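Local coordinates for bacterial Pleckstrin homology domain-containing protein (Shewanella loihica PV-4, PDB 3DCX) that is of unknown biochemical function but folds as a bacterial pleckstrin-homology domain and is found with five copies in its crystal assembly, at residues A[10-15]-A[24-29]; A[28-33]-A[101-106]. One frame throughout, in Å; residues are numbered along the deposited sequence.

Contact 1: A[10-15]-A[24-29]; sequences DELAQE and EQLALA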
loop_
_atom_site.group_PDB
_atom_site.type_symbol
_atom_site.label_atom_id
_atom_site.label_comp_id
_atom_site.label_asym_id
_atom_site.label_seq_id
_atom_site.Cartn_x
_atom_site.Cartn_y
_atom_site.Cartn_z
ATOM N N ASP A 10 28.924 -15.805 9.348
ATOM C CA ASP A 10 29.713 -15.084 10.336
ATOM C C ASP A 10 30.545 -13.992 9.682
ATOM O O ASP A 10 30.551 -12.864 10.141
ATOM C CB ASP A 10 30.627 -16.033 11.108
ATOM C CG ASP A 10 29.861 -17.067 11.882
ATOM O OD1 ASP A 10 28.999 -16.677 12.696
ATOM O OD2 ASP A 10 30.114 -18.269 11.663
ATOM N N GLU A 11 31.230 -14.333 8.601
ATOM C CA GLU A 11 31.997 -13.350 7.860
ATOM C C GLU A 11 31.075 -12.342 7.211
ATOM O O GLU A 11 31.361 -11.144 7.260
ATOM C CB GLU A 11 32.873 -14.028 6.803
ATOM C CG GLU A 11 34.000 -14.889 7.407
ATOM C CD GLU A 11 34.674 -15.832 6.395
ATOM O OE1 GLU A 11 34.312 -15.824 5.203
ATOM O OE2 GLU A 11 35.582 -16.598 6.799
ATOM N N LEU A 12 29.955 -12.806 6.644
ATOM C CA LEU A 12 29.021 -11.897 5.925
ATOM C C LEU A 12 28.457 -10.864 6.872
ATOM O O LEU A 12 28.351 -9.683 6.531
ATOM C CB LEU A 12 27.885 -12.672 5.235
ATOM C CG LEU A 12 26.965 -11.914 4.281
ATOM C CD1 LEU A 12 27.777 -11.112 3.250
ATOM C CD2 LEU A 12 25.958 -12.849 3.598
ATOM N N ALA A 13 28.132 -11.315 8.074
ATOM C CA ALA A 13 27.580 -10.454 9.121
ATOM C C ALA A 13 28.561 -9.357 9.534
ATOM O O ALA A 13 28.163 -8.234 9.831
ATOM C CB ALA A 13 27.198 -11.307 10.337
ATOM N N GLN A 14 29.843 -9.690 9.570
ATOM C CA GLN A 14 30.893 -8.715 9.876
ATOM C C GLN A 14 31.019 -7.718 8.734
ATOM O O GLN A 14 31.175 -6.520 8.960
ATOM C CB GLN A 14 32.230 -9.446 10.138
ATOM C CG GLN A 14 33.431 -8.540 10.304
ATOM N N GLU A 15 30.908 -8.191 7.500
ATOM C CA GLU A 15 31.091 -7.309 6.342
ATOM C C GLU A 15 29.871 -6.435 6.044
ATOM O O GLU A 15 30.019 -5.285 5.567
ATOM C CB GLU A 15 31.475 -8.142 5.142
ATOM C CG GLU A 15 32.822 -8.823 5.342
ATOM C CD GLU A 15 33.247 -9.665 4.190
ATOM O OE1 GLU A 15 32.864 -9.329 3.036
ATOM O OE2 GLU A 15 33.997 -10.651 4.432
ATOM N N GLU A 24 18.934 -6.727 13.344
ATOM C CA GLU A 24 18.850 -7.573 12.179
ATOM C C GLU A 24 19.838 -8.722 12.275
ATOM O O GLU A 24 20.975 -8.555 12.726
ATOM C CB GLU A 24 19.139 -6.763 10.917
ATOM C CG GLU A 24 18.809 -7.520 9.629
ATOM C CD GLU A 24 18.836 -6.623 8.423
ATOM O OE1 GLU A 24 19.518 -5.558 8.474
ATOM O OE2 GLU A 24 18.194 -6.988 7.412
ATOM N N GLN A 25 19.392 -9.887 11.824
ATOM C CA GLN A 25 20.218 -11.086 11.789
ATOM C C GLN A 25 20.145 -11.741 10.430
ATOM O O GLN A 25 19.117 -11.711 9.757
ATOM C CB GLN A 25 19.760 -12.069 12.850
ATOM C CG GLN A 25 20.041 -11.597 14.249
ATOM C CD GLN A 25 19.702 -12.652 15.257
ATOM O OE1 GLN A 25 18.684 -12.551 15.943
ATOM N NE2 GLN A 25 20.526 -13.708 15.325
ATOM N N LEU A 26 21.254 -12.361 10.040
ATOM C CA LEU A 26 21.318 -13.100 8.788
ATOM C C LEU A 26 20.776 -14.507 8.967
ATOM O O LEU A 26 21.040 -15.153 9.977
ATOM C CB LEU A 26 22.757 -13.143 8.283
ATOM C CG LEU A 26 23.394 -11.781 7.998
ATOM C CD1 LEU A 26 24.732 -12.059 7.400
ATOM C CD2 LEU A 26 22.584 -10.913 7.069
ATOM N N ALA A 27 19.979 -14.974 8.016
ATOM C CA ALA A 27 19.412 -16.329 8.105
ATOM C C ALA A 27 20.078 -17.271 7.109
ATOM O O ALA A 27 20.318 -18.451 7.392
ATOM C CB ALA A 27 17.850 -16.315 7.899
ATOM N N LEU A 28 20.372 -16.743 5.934
ATOM C CA LEU A 28 20.773 -17.570 4.822
ATOM C C LEU A 28 21.348 -16.696 3.722
ATOM O O LEU A 28 20.825 -15.615 3.443
ATOM C CB LEU A 28 19.539 -18.298 4.314
ATOM C CG LEU A 28 19.634 -19.466 3.356
ATOM C CD1 LEU A 28 20.611 -20.568 3.850
ATOM C CD2 LEU A 28 18.215 -19.990 3.202
ATOM N N ALA A 29 22.406 -17.170 3.070
ATOM C CA ALA A 29 22.939 -16.445 1.959
ATOM C C ALA A 29 23.586 -17.315 0.905
ATOM O O ALA A 29 24.314 -18.246 1.214
ATOM C CB ALA A 29 23.919 -15.368 2.436
#
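Glu24 OE1, two residues ahead of the Leu26 side chain that meets Leu12 and Ala13, is gripped by the Gly21 amide, through a hydrogen bond, and by the Arg43 guanidinium, through a salt bridge, while OE2 bonds to the Thr40 hydroxyl. The carboxylate is thus held on both oxygens where the chain enters strand 26-32. Beyond it the contact is wholly apolar. Leu26 points its CD1 methyl at helix 9-16. Leu26 CD1 lies 3.5 Å from Ala13 N. The same Leu26 CD1 is 3.9 Å from Ala13 CB. Leu26 CD1 also comes within 3.8 Å of Leu12 CG, and the two leucine side chains lie roughly perpendicular.

Helix 9-16 packs here against the antiparallel sheet of the PH-like fold, and the axis of helical segment 10-15 runs at 113° to that of strand 26-29. A classic beta bulge breaks the strand's alternation: Ala27 and Leu28 both pair with Phe39. Leu26 and Ala29, three residues apart, both point toward the helix. In Leu12, chi1 of -171° swings CG out toward the strand, and chi2 of 51° then sets CD2 beside Ala29. Leu12 CD2 presses on Ala29 CB at 3.4 Å, closer than two methyls normally sit. Val38 of the adjoining strand touches both Leu12 and Leu26.

Contact 2: A[28-33]-A[101-106]; sequences LAYRVI and KGTDVV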
loop_
_atom_site.group_PDB
_atom_site.type_symbol
_atom_site.label_atom_id
_atom_site.label_comp_id
_atom_site.label_asym_id
_atom_site.label_seq_id
_atom_site.Cartn_x
_atom_site.Cartn_y
_atom_site.Cartn_z
ATOM N N LEU A 28 20.372 -16.743 5.934
ATOM C CA LEU A 28 20.773 -17.570 4.822
ATOM C C LEU A 28 21.348 -16.696 3.722
ATOM O O LEU A 28 20.825 -15.615 3.443
ATOM C CB LEU A 28 19.539 -18.298 4.314
ATOM C CG LEU A 28 19.634 -19.466 3.356
ATOM C CD1 LEU A 28 20.611 -20.568 3.850
ATOM C CD2 LEU A 28 18.215 -19.990 3.202
ATOM N N ALA A 29 22.406 -17.170 3.070
ATOM C CA ALA A 29 22.939 -16.445 1.959
ATOM C C ALA A 29 23.586 -17.315 0.905
ATOM O O ALA A 29 24.314 -18.246 1.214
ATOM C CB ALA A 29 23.919 -15.368 2.436
ATOM N N TYR A 30 23.326 -16.956 -0.354
ATOM C CA TYR A 30 23.881 -17.680 -1.485
ATOM C C TYR A 30 24.648 -16.732 -2.411
ATOM O O TYR A 30 24.258 -15.588 -2.638
ATOM C CB TYR A 30 22.777 -18.397 -2.263
ATOM C CG TYR A 30 22.072 -19.467 -1.471
ATOM C CD1 TYR A 30 22.677 -20.706 -1.254
ATOM C CD2 TYR A 30 20.811 -19.249 -0.919
ATOM C CE1 TYR A 30 22.038 -21.706 -0.503
ATOM C CE2 TYR A 30 20.156 -20.264 -0.174
ATOM C CZ TYR A 30 20.781 -21.471 0.030
ATOM O OH TYR A 30 20.168 -22.471 0.769
ATOM N N ARG A 31 25.741 -17.237 -2.959
ATOM C CA ARG A 31 26.445 -16.553 -4.022
ATOM C C ARG A 31 26.260 -17.248 -5.382
ATOM O O ARG A 31 26.264 -18.473 -5.506
ATOM C CB ARG A 31 27.925 -16.452 -3.681
ATOM C CG ARG A 31 28.670 -15.432 -4.536
ATOM C CD ARG A 31 30.146 -15.738 -4.604
ATOM N NE ARG A 31 30.905 -15.150 -3.514
ATOM C CZ ARG A 31 31.193 -15.761 -2.372
ATOM N NH1 ARG A 31 30.771 -17.002 -2.131
ATOM N NH2 ARG A 31 31.906 -15.113 -1.462
ATOM N N VAL A 32 26.077 -16.449 -6.412
ATOM C CA VAL A 32 26.123 -16.961 -7.775
ATOM C C VAL A 32 27.166 -16.106 -8.488
ATOM O O VAL A 32 26.917 -14.942 -8.800
ATOM C CB VAL A 32 24.733 -16.940 -8.484
ATOM C CG1 VAL A 32 24.871 -17.393 -9.946
ATOM C CG2 VAL A 32 23.766 -17.850 -7.757
ATOM N N ILE A 33 28.352 -16.686 -8.682
ATOM C CA ILE A 33 29.515 -15.988 -9.253
ATOM C C ILE A 33 29.893 -14.780 -8.372
ATOM O O ILE A 33 30.448 -14.964 -7.296
ATOM C CB ILE A 33 29.333 -15.626 -10.763
ATOM C CG1 ILE A 33 28.936 -16.867 -11.583
ATOM C CG2 ILE A 33 30.642 -15.087 -11.333
ATOM C CD1 ILE A 33 28.219 -16.547 -12.907
ATOM N N LYS A 101 20.900 -25.543 -8.376
ATOM C CA LYS A 101 21.462 -26.687 -7.659
ATOM C C LYS A 101 22.512 -26.185 -6.657
ATOM O O LYS A 101 23.357 -25.330 -6.968
ATOM C CB LYS A 101 22.039 -27.721 -8.628
ATOM C CG LYS A 101 20.942 -28.482 -9.368
ATOM C CD LYS A 101 21.491 -29.328 -10.492
ATOM C CE LYS A 101 20.366 -29.938 -11.316
ATOM N NZ LYS A 101 19.516 -28.887 -11.962
ATOM N N GLY A 102 22.406 -26.699 -5.438
ATOM C CA GLY A 102 23.133 -26.151 -4.314
ATOM C C GLY A 102 22.285 -25.319 -3.353
ATOM O O GLY A 102 22.723 -25.040 -2.231
ATOM N N THR A 103 21.094 -24.882 -3.768
ATOM C CA THR A 103 20.237 -24.109 -2.855
ATOM C C THR A 103 19.364 -25.070 -2.034
ATOM O O THR A 103 19.061 -26.183 -2.468
ATOM C CB THR A 103 19.357 -23.029 -3.577
ATOM O OG1 THR A 103 18.465 -23.644 -4.500
ATOM C CG2 THR A 103 20.213 -21.956 -4.311
ATOM N N ASP A 104 19.005 -24.661 -0.822
ATOM C CA ASP A 104 17.999 -25.378 -0.037
ATOM C C ASP A 104 16.635 -24.884 -0.508
ATOM O O ASP A 104 16.097 -23.890 -0.003
ATOM C CB ASP A 104 18.184 -25.095 1.449
ATOM C CG ASP A 104 17.352 -26.013 2.338
ATOM O OD1 ASP A 104 16.603 -26.876 1.827
ATOM O OD2 ASP A 104 17.457 -25.866 3.573
ATOM N N VAL A 105 16.088 -25.565 -1.510
ATOM C CA VAL A 105 14.865 -25.088 -2.155
ATOM C C VAL A 105 13.721 -25.006 -1.147
ATOM O O VAL A 105 12.998 -24.017 -1.099
ATOM C CB VAL A 105 14.516 -25.964 -3.371
ATOM C CG1 VAL A 105 13.047 -25.806 -3.778
ATOM C CG2 VAL A 105 15.433 -25.605 -4.492
ATOM N N VAL A 106 13.569 -26.046 -0.333
ATOM C CA VAL A 106 12.545 -26.063 0.723
ATOM C C VAL A 106 12.848 -25.043 1.838
ATOM O O VAL A 106 11.949 -24.365 2.328
ATOM C CB VAL A 106 12.359 -27.489 1.309
ATOM C CG1 VAL A 106 11.609 -27.435 2.644
ATOM C CG2 VAL A 106 11.637 -28.391 0.307
#
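Tyr30 joins strand 26-32 to the turn before helix 105-116 by one hydrogen bond and one CH-pi contact. This is the C-terminal helix of the PH-like fold, and the contact lies at its N-terminus. Tyr30 OH accepts the backbone N-H of Asp104, with 2.9 Å between Tyr30 OH and Asp104 N, and the bond is nearly straight (165°). Asp104 is the N-cap residue. Its OD1 caps the Gly107 amide, while Tyr30 holds the backbone N of the same residue, just ahead of the helix. The Tyr30 ring and the Asp104 carboxylate stand almost perpendicular, with planes 85° apart.

Thr103 covers one face of the ring. Its CG2 methyl sits over the centre, 4.1 Å from the centroid of the Tyr30 ring. Thr103 CA comes within 3.8 Å of Tyr30 CE1. Gly102 approaches the ring obliquely through its carbonyl oxygen. Ile108 of the helix touches both Tyr30 and Thr103. A chi1 of 62° turns Thr103 OG1 back over its own backbone, where it hydrogen-bonds to Lys100 O.

Overall arrangement
Both contacts use strand 26-32, and their centres lie about 14 Å apart. Segments 24-29 and 28-33 overlap at Leu28 and Ala29. Contact 1 is local in sequence: helix 9-16 precedes the strand by a short connection. Contact 2 spans most of the chain, for 67 residues, many of them in strands, separate its two segments. The strand belongs to the antiparallel sheet that ends at strand 56-63. Segment 101-106 follows strand 95-99 of the three-stranded sheet and runs into the C-terminal helix. One strand of the PH-like fold thus meets the N-terminal helix along its first half and the start of the C-terminal helix further on.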